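Local coordinates for aminotransferase (Bacillus subtilis, PDB 6L1O), which catalyses pyridoxal-phosphate-dependent amino transfer as BacF, an aminotransferase encoded in the operon for biosynthesis of the dipeptide antibiotic bacilysin, at the tyrosine and 4'-deoxy-4'-aminopyridoxal-5'-phosphate site. Residues are numbered along the deposited sequence; one frame, centred on the assembly and turned at random. Chains: chain A/B, Aminotransferase.

The tyrosine and 4'-deoxy-4'-aminopyridoxal-5'-phosphate site. Residues chain A 17, 39-40, 102-104, 128, 130-131, 174, 178, 206, 208-209, 236, 238-239, 247, 325, 367; chain B 66, 69, 270. With TYR (tyrosine), chain C; PMP (4'-deoxy-4'-aminopyridoxal-5'-phosphate), chain D.
This is the active site of a class-I (fold-type I) aminotransferase, built across the dimer, with PMP and tyrosine almost completely buried. The PMP pyridine lies flat against the ring of A:Tyr128, centroids 3.8 Å apart and planes within 9°, while the methyl of A:Ala208 caps the other side. At the ring nitrogen, A:Asp206 OD2 sits 2.5 Å from PMP N1, a short hydrogen bond if N1 is protonated; the carboxylate would favour that form and so strengthen the electron sink. A:Tyr131 OH steadies the same OD2 through its anti lone pair, and A:Asn174 ND2 holds the A:Asp206 backbone carbonyl. Phenolic O3 is shared by A:Asn178 ND2 and A:Tyr209 OH, the latter reaching it in the plane of its own ring.

The phosphate sits at the start of helix 103-114, receiving the backbone N-H groups of A:Gly103 and A:Lys104. A:Arg247, bent at chi2 and chi3, grips it end-on: NH1 to PMP O2P at 3.0 Å, NH2 to PMP O1P. A:Ser238 OG also donates to O2P, and B:Tyr66 OH comes to 2.6 Å from PMP O2P.

B:Tyr66 also turns a ring face to the tyrosine ligand, nearly perpendicular to its ring; A:Phe17 meets that ring edge-to-face too, and B:Val270 CG2 packs against it. The ligand carboxylate is anchored by a salt bridge from A:Arg367 NH2, 2.9 Å from TYR OXT, and by the A:Gly40 N-H. A:Arg367 NH1 in turn fixes the A:Asn178 amide through an in-plane lone pair of OD1, with the A:Tyr325 ring over the guanidinium. The extended A:Lys104 chain sends NZ to the phenol hydroxyl, TYR OH, 3.1 Å away.

Catalytic A:Lys239 is released from the cofactor, its NZ donating to A:Tyr209 OH at 2.8 Å. Tyrosine, the product, is modelled without its own amino nitrogen, beside the PMP amine N4A; the structure alone does not show whether the two are joined. The site brings cofactor and amino acid together for transamination.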
loop_
_atom_site.group_PDB
_atom_site.type_symbol
_atom_site.label_atom_id
_atom_site.label_comp_id
_atom_site.label_asym_id
_atom_site.label_seq_id
_atom_site.Cartn_x
_atom_site.Cartn_y
_atom_site.Cartn_z
ATOM N N PHE A 17 2.532 -19.208 -2.237
ATOM C CA PHE A 17 2.537 -19.198 -0.773
ATOM C C PHE A 17 1.113 -19.273 -0.261
ATOM O O PHE A 17 0.820 -20.048 0.633
ATOM C CB PHE A 17 3.295 -17.997 -0.233
ATOM C CG PHE A 17 4.763 -18.276 0.009
ATOM C CD1 PHE A 17 5.143 -19.208 0.980
ATOM C CD2 PHE A 17 5.747 -17.605 -0.684
ATOM C CE1 PHE A 17 6.457 -19.482 1.224
ATOM C CE2 PHE A 17 7.085 -17.877 -0.448
ATOM C CZ PHE A 17 7.438 -18.810 0.506
ATOM N N GLN A 39 5.931 -20.745 6.277
ATOM C CA GLN A 39 6.191 -19.299 6.227
ATOM C C GLN A 39 7.343 -18.893 7.147
ATOM O O GLN A 39 7.445 -19.378 8.287
ATOM C CB GLN A 39 4.921 -18.523 6.633
ATOM C CG GLN A 39 4.951 -17.053 6.266
ATOM C CD GLN A 39 3.712 -16.338 6.733
ATOM O OE1 GLN A 39 3.130 -16.713 7.739
ATOM N NE2 GLN A 39 3.296 -15.316 6.001
ATOM N N GLY A 40 8.182 -17.974 6.690
ATOM C CA GLY A 40 9.231 -17.440 7.495
ATOM C C GLY A 40 8.711 -16.370 8.453
ATOM O O GLY A 40 9.066 -15.229 8.356
ATOM N N GLY A 102 6.164 -2.723 3.373
ATOM C CA GLY A 102 6.692 -4.102 3.386
ATOM C C GLY A 102 7.442 -4.436 2.105
ATOM O O GLY A 102 7.176 -3.853 1.048
ATOM N N GLY A 103 8.364 -5.378 2.174
ATOM C CA GLY A 103 9.195 -5.740 1.003
ATOM C C GLY A 103 8.358 -6.293 -0.137
ATOM O O GLY A 103 8.668 -6.082 -1.354
ATOM N N LYS A 104 7.273 -6.969 0.218
ATOM C CA LYS A 104 6.382 -7.535 -0.773
ATOM C C LYS A 104 5.776 -6.419 -1.638
ATOM O O LYS A 104 5.657 -6.567 -2.838
ATOM C CB LYS A 104 5.308 -8.361 -0.104
ATOM C CG LYS A 104 4.458 -9.177 -0.965
ATOM C CD LYS A 104 3.400 -9.952 -0.154
ATOM C CE LYS A 104 2.526 -10.800 -1.062
ATOM N NZ LYS A 104 1.419 -11.478 -0.368
ATOM N N TYR A 128 12.791 -16.427 -4.806
ATOM C CA TYR A 128 11.590 -16.029 -4.113
ATOM C C TYR A 128 10.391 -16.027 -5.078
ATOM O O TYR A 128 10.446 -15.393 -6.100
ATOM C CB TYR A 128 11.789 -14.646 -3.522
ATOM C CG TYR A 128 10.740 -14.265 -2.512
ATOM C CD1 TYR A 128 10.423 -15.132 -1.478
ATOM C CD2 TYR A 128 10.111 -13.025 -2.553
ATOM C CE1 TYR A 128 9.477 -14.811 -0.542
ATOM C CE2 TYR A 128 9.166 -12.670 -1.590
ATOM C CZ TYR A 128 8.852 -13.586 -0.579
ATOM O OH TYR A 128 7.946 -13.325 0.422
ATOM N N GLU A 130 7.633 -14.645 -5.215
ATOM C CA GLU A 130 6.837 -13.465 -5.396
ATOM C C GLU A 130 7.477 -12.477 -6.387
ATOM O O GLU A 130 6.845 -11.527 -6.813
ATOM C CB GLU A 130 6.545 -12.864 -4.025
ATOM C CG GLU A 130 5.699 -13.869 -3.214
ATOM C CD GLU A 130 5.236 -13.382 -1.866
ATOM O OE1 GLU A 130 5.825 -12.402 -1.274
ATOM O OE2 GLU A 130 4.274 -14.046 -1.385
ATOM N N TYR A 131 8.714 -12.759 -6.826
ATOM C CA TYR A 131 9.266 -11.997 -7.917
ATOM C C TYR A 131 8.406 -12.161 -9.156
ATOM O O TYR A 131 8.287 -11.238 -9.944
ATOM C CB TYR A 131 10.732 -12.382 -8.224
ATOM C CG TYR A 131 11.701 -12.214 -7.092
ATOM C CD1 TYR A 131 11.513 -11.222 -6.109
ATOM C CD2 TYR A 131 12.774 -13.062 -6.958
ATOM C CE1 TYR A 131 12.410 -11.084 -5.061
ATOM C CE2 TYR A 131 13.672 -12.928 -5.908
ATOM C CZ TYR A 131 13.496 -11.938 -4.969
ATOM O OH TYR A 131 14.369 -11.814 -3.935
ATOM N N ASN A 174 19.319 -12.024 -4.565
ATOM C CA ASN A 174 18.900 -12.126 -3.175
ATOM C C ASN A 174 19.924 -12.922 -2.359
ATOM O O ASN A 174 19.948 -14.147 -2.406
ATOM C CB ASN A 174 17.494 -12.763 -3.158
ATOM C CG ASN A 174 17.008 -13.128 -1.768
ATOM O OD1 ASN A 174 16.545 -14.244 -1.550
ATOM N ND2 ASN A 174 17.139 -12.209 -0.823
ATOM N N ASN A 178 17.000 -16.739 0.086
ATOM C CA ASN A 178 15.768 -17.504 0.267
ATOM C C ASN A 178 15.460 -18.226 -1.036
ATOM O O ASN A 178 15.075 -17.611 -1.996
ATOM C CB ASN A 178 14.623 -16.578 0.686
ATOM C CG ASN A 178 13.311 -17.305 0.905
ATOM O OD1 ASN A 178 13.239 -18.539 0.935
ATOM N ND2 ASN A 178 12.273 -16.548 1.127
ATOM N N ASP A 206 17.527 -7.908 -3.299
ATOM C CA ASP A 206 16.671 -8.211 -2.134
ATOM C C ASP A 206 17.539 -8.591 -0.933
ATOM O O ASP A 206 18.111 -9.662 -0.901
ATOM C CB ASP A 206 15.711 -9.331 -2.508
ATOM C CG ASP A 206 14.587 -9.511 -1.499
ATOM O OD1 ASP A 206 14.701 -9.024 -0.366
ATOM O OD2 ASP A 206 13.599 -10.093 -1.889
ATOM N N ALA A 208 16.528 -8.818 2.331
ATOM C CA ALA A 208 15.672 -9.107 3.477
ATOM C C ALA A 208 16.362 -9.822 4.618
ATOM O O ALA A 208 15.944 -9.667 5.774
ATOM C CB ALA A 208 14.446 -9.880 3.032
ATOM N N TYR A 209 17.423 -10.589 4.302
ATOM C CA TYR A 209 18.153 -11.373 5.343
ATOM C C TYR A 209 19.525 -10.815 5.599
ATOM O O TYR A 209 20.436 -11.513 6.092
ATOM C CB TYR A 209 18.167 -12.864 4.998
ATOM C CG TYR A 209 16.781 -13.425 4.864
ATOM C CD1 TYR A 209 16.060 -13.872 5.995
ATOM C CD2 TYR A 209 16.142 -13.397 3.643
ATOM C CE1 TYR A 209 14.728 -14.302 5.846
ATOM C CE2 TYR A 209 14.851 -13.817 3.492
ATOM C CZ TYR A 209 14.137 -14.267 4.590
ATOM O OH TYR A 209 12.821 -14.684 4.371
ATOM N N SER A 236 14.021 -4.874 4.383
ATOM C CA SER A 236 12.768 -5.041 5.155
ATOM C C SER A 236 13.006 -4.970 6.634
ATOM O O SER A 236 14.053 -5.388 7.124
ATOM C CB SER A 236 12.096 -6.382 4.747
ATOM O OG SER A 236 10.862 -6.565 5.441
ATOM N N SER A 238 11.005 -6.689 8.488
ATOM C CA SER A 238 10.320 -7.901 8.982
ATOM C C SER A 238 11.218 -8.888 9.735
ATOM O O SER A 238 10.859 -9.329 10.836
ATOM C CB SER A 238 9.640 -8.615 7.850
ATOM O OG SER A 238 8.668 -7.736 7.318
ATOM N N LYS A 239 12.354 -9.235 9.129
ATOM C CA LYS A 239 13.203 -10.310 9.672
ATOM C C LYS A 239 14.209 -9.752 10.671
ATOM O O LYS A 239 14.413 -10.316 11.744
ATOM C CB LYS A 239 13.849 -11.124 8.560
ATOM C CG LYS A 239 12.915 -11.443 7.405
ATOM C CD LYS A 239 11.726 -12.231 7.850
ATOM C CE LYS A 239 10.742 -12.627 6.740
ATOM N NZ LYS A 239 11.403 -12.566 5.458
ATOM N N ARG A 247 4.594 -4.289 8.506
ATOM C CA ARG A 247 4.619 -3.981 7.065
ATOM C C ARG A 247 5.461 -2.728 6.731
ATOM O O ARG A 247 4.932 -1.674 6.317
ATOM C CB ARG A 247 3.180 -3.835 6.570
ATOM C CG ARG A 247 2.173 -4.918 7.013
ATOM C CD ARG A 247 2.693 -6.330 6.756
ATOM N NE ARG A 247 3.136 -6.534 5.375
ATOM C CZ ARG A 247 4.270 -7.083 4.972
ATOM N NH1 ARG A 247 5.176 -7.547 5.840
ATOM N NH2 ARG A 247 4.511 -7.194 3.687
ATOM N N TYR A 325 16.635 -20.394 7.222
ATOM C CA TYR A 325 16.069 -21.467 6.466
ATOM C C TYR A 325 17.056 -22.635 6.361
ATOM O O TYR A 325 18.255 -22.431 6.215
ATOM C CB TYR A 325 15.678 -21.050 5.063
ATOM C CG TYR A 325 14.647 -19.961 4.995
ATOM C CD1 TYR A 325 13.370 -20.153 5.529
ATOM C CD2 TYR A 325 14.945 -18.702 4.408
ATOM C CE1 TYR A 325 12.413 -19.130 5.479
ATOM C CE2 TYR A 325 13.997 -17.679 4.371
ATOM C CZ TYR A 325 12.727 -17.905 4.924
ATOM O OH TYR A 325 11.778 -16.928 4.929
ATOM N N ARG A 367 12.002 -26.307 1.877
ATOM C CA ARG A 367 12.571 -25.279 2.743
ATOM C C ARG A 367 11.913 -25.407 4.142
ATOM O O ARG A 367 10.707 -25.572 4.233
ATOM C CB ARG A 367 12.343 -23.900 2.158
ATOM C CG ARG A 367 13.060 -22.780 2.853
ATOM C CD ARG A 367 12.442 -21.455 2.504
ATOM N NE ARG A 367 11.122 -21.295 3.101
ATOM C CZ ARG A 367 10.380 -20.205 2.977
ATOM N NH1 ARG A 367 10.828 -19.200 2.272
ATOM N NH2 ARG A 367 9.204 -20.110 3.571
ATOM N N TYR B 66 3.406 -12.128 11.027
ATOM C CA TYR B 66 2.521 -12.056 9.878
ATOM C C TYR B 66 1.102 -12.402 10.253
ATOM O O TYR B 66 0.857 -13.326 10.992
ATOM C CB TYR B 66 2.996 -12.976 8.720
ATOM C CG TYR B 66 4.249 -12.541 8.007
ATOM C CD1 TYR B 66 4.262 -11.351 7.213
ATOM C CD2 TYR B 66 5.432 -13.259 8.112
ATOM C CE1 TYR B 66 5.414 -10.963 6.543
ATOM C CE2 TYR B 66 6.581 -12.858 7.444
ATOM C CZ TYR B 66 6.561 -11.700 6.645
ATOM O OH TYR B 66 7.700 -11.294 6.015
ATOM N N PHE B 69 -3.617 -12.484 5.086
ATOM C CA PHE B 69 -3.433 -11.652 3.927
ATOM C C PHE B 69 -4.577 -10.630 3.795
ATOM O O PHE B 69 -4.373 -9.542 3.344
ATOM C CB PHE B 69 -3.380 -12.482 2.627
ATOM C CG PHE B 69 -2.063 -13.135 2.350
ATOM C CD1 PHE B 69 -1.158 -13.433 3.369
ATOM C CD2 PHE B 69 -1.748 -13.546 1.049
ATOM C CE1 PHE B 69 0.054 -14.050 3.090
ATOM C CE2 PHE B 69 -0.543 -14.177 0.774
ATOM C CZ PHE B 69 0.349 -14.424 1.804
ATOM N N VAL B 270 0.473 -8.276 2.811
ATOM C CA VAL B 270 0.126 -9.254 3.813
ATOM C C VAL B 270 -0.668 -8.505 4.891
ATOM O O VAL B 270 -0.177 -8.236 6.009
ATOM C CB VAL B 270 1.355 -9.930 4.454
ATOM C CG1 VAL B 270 0.918 -11.104 5.336
ATOM C CG2 VAL B 270 2.368 -10.434 3.420
HETATM C CA TYR C . 8.761 -15.350 4.328
HETATM C C TYR C . 8.663 -16.598 3.508
HETATM O O TYR C . 9.301 -16.622 2.432
HETATM C CB TYR C . 7.406 -14.685 4.648
HETATM C CG TYR C . 6.351 -14.421 3.558
HETATM C CD1 TYR C . 5.994 -15.356 2.609
HETATM C CD2 TYR C . 5.683 -13.215 3.533
HETATM C CE1 TYR C . 5.013 -15.090 1.665
HETATM C CE2 TYR C . 4.712 -12.958 2.611
HETATM C CZ TYR C . 4.376 -13.886 1.677
HETATM O OH TYR C . 3.415 -13.555 0.798
HETATM O OXT TYR C . 8.001 -17.487 4.026
HETATM N N1 PMP D . 12.011 -10.957 -0.102
HETATM C C2 PMP D . 12.424 -12.107 0.380
HETATM C C2A PMP D . 13.590 -12.820 -0.212
HETATM C C3 PMP D . 11.726 -12.685 1.551
HETATM O O3 PMP D . 12.017 -13.810 2.170
HETATM C C4 PMP D . 10.598 -11.909 2.039
HETATM C C4A PMP D . 9.873 -12.427 3.213
HETATM N N4A PMP D . 9.067 -13.376 2.591
HETATM C C5 PMP D . 10.218 -10.674 1.382
HETATM C C6 PMP D . 10.996 -10.271 0.329
HETATM C C5A PMP D . 9.021 -9.879 1.874
HETATM O O4P PMP D . 9.031 -9.508 3.205
HETATM P P PMP D . 8.169 -8.350 3.814
HETATM O O1P PMP D . 7.159 -8.018 2.889
HETATM O O2P PMP D . 7.701 -8.930 4.996
HETATM O O3P PMP D . 9.084 -7.299 4.050
#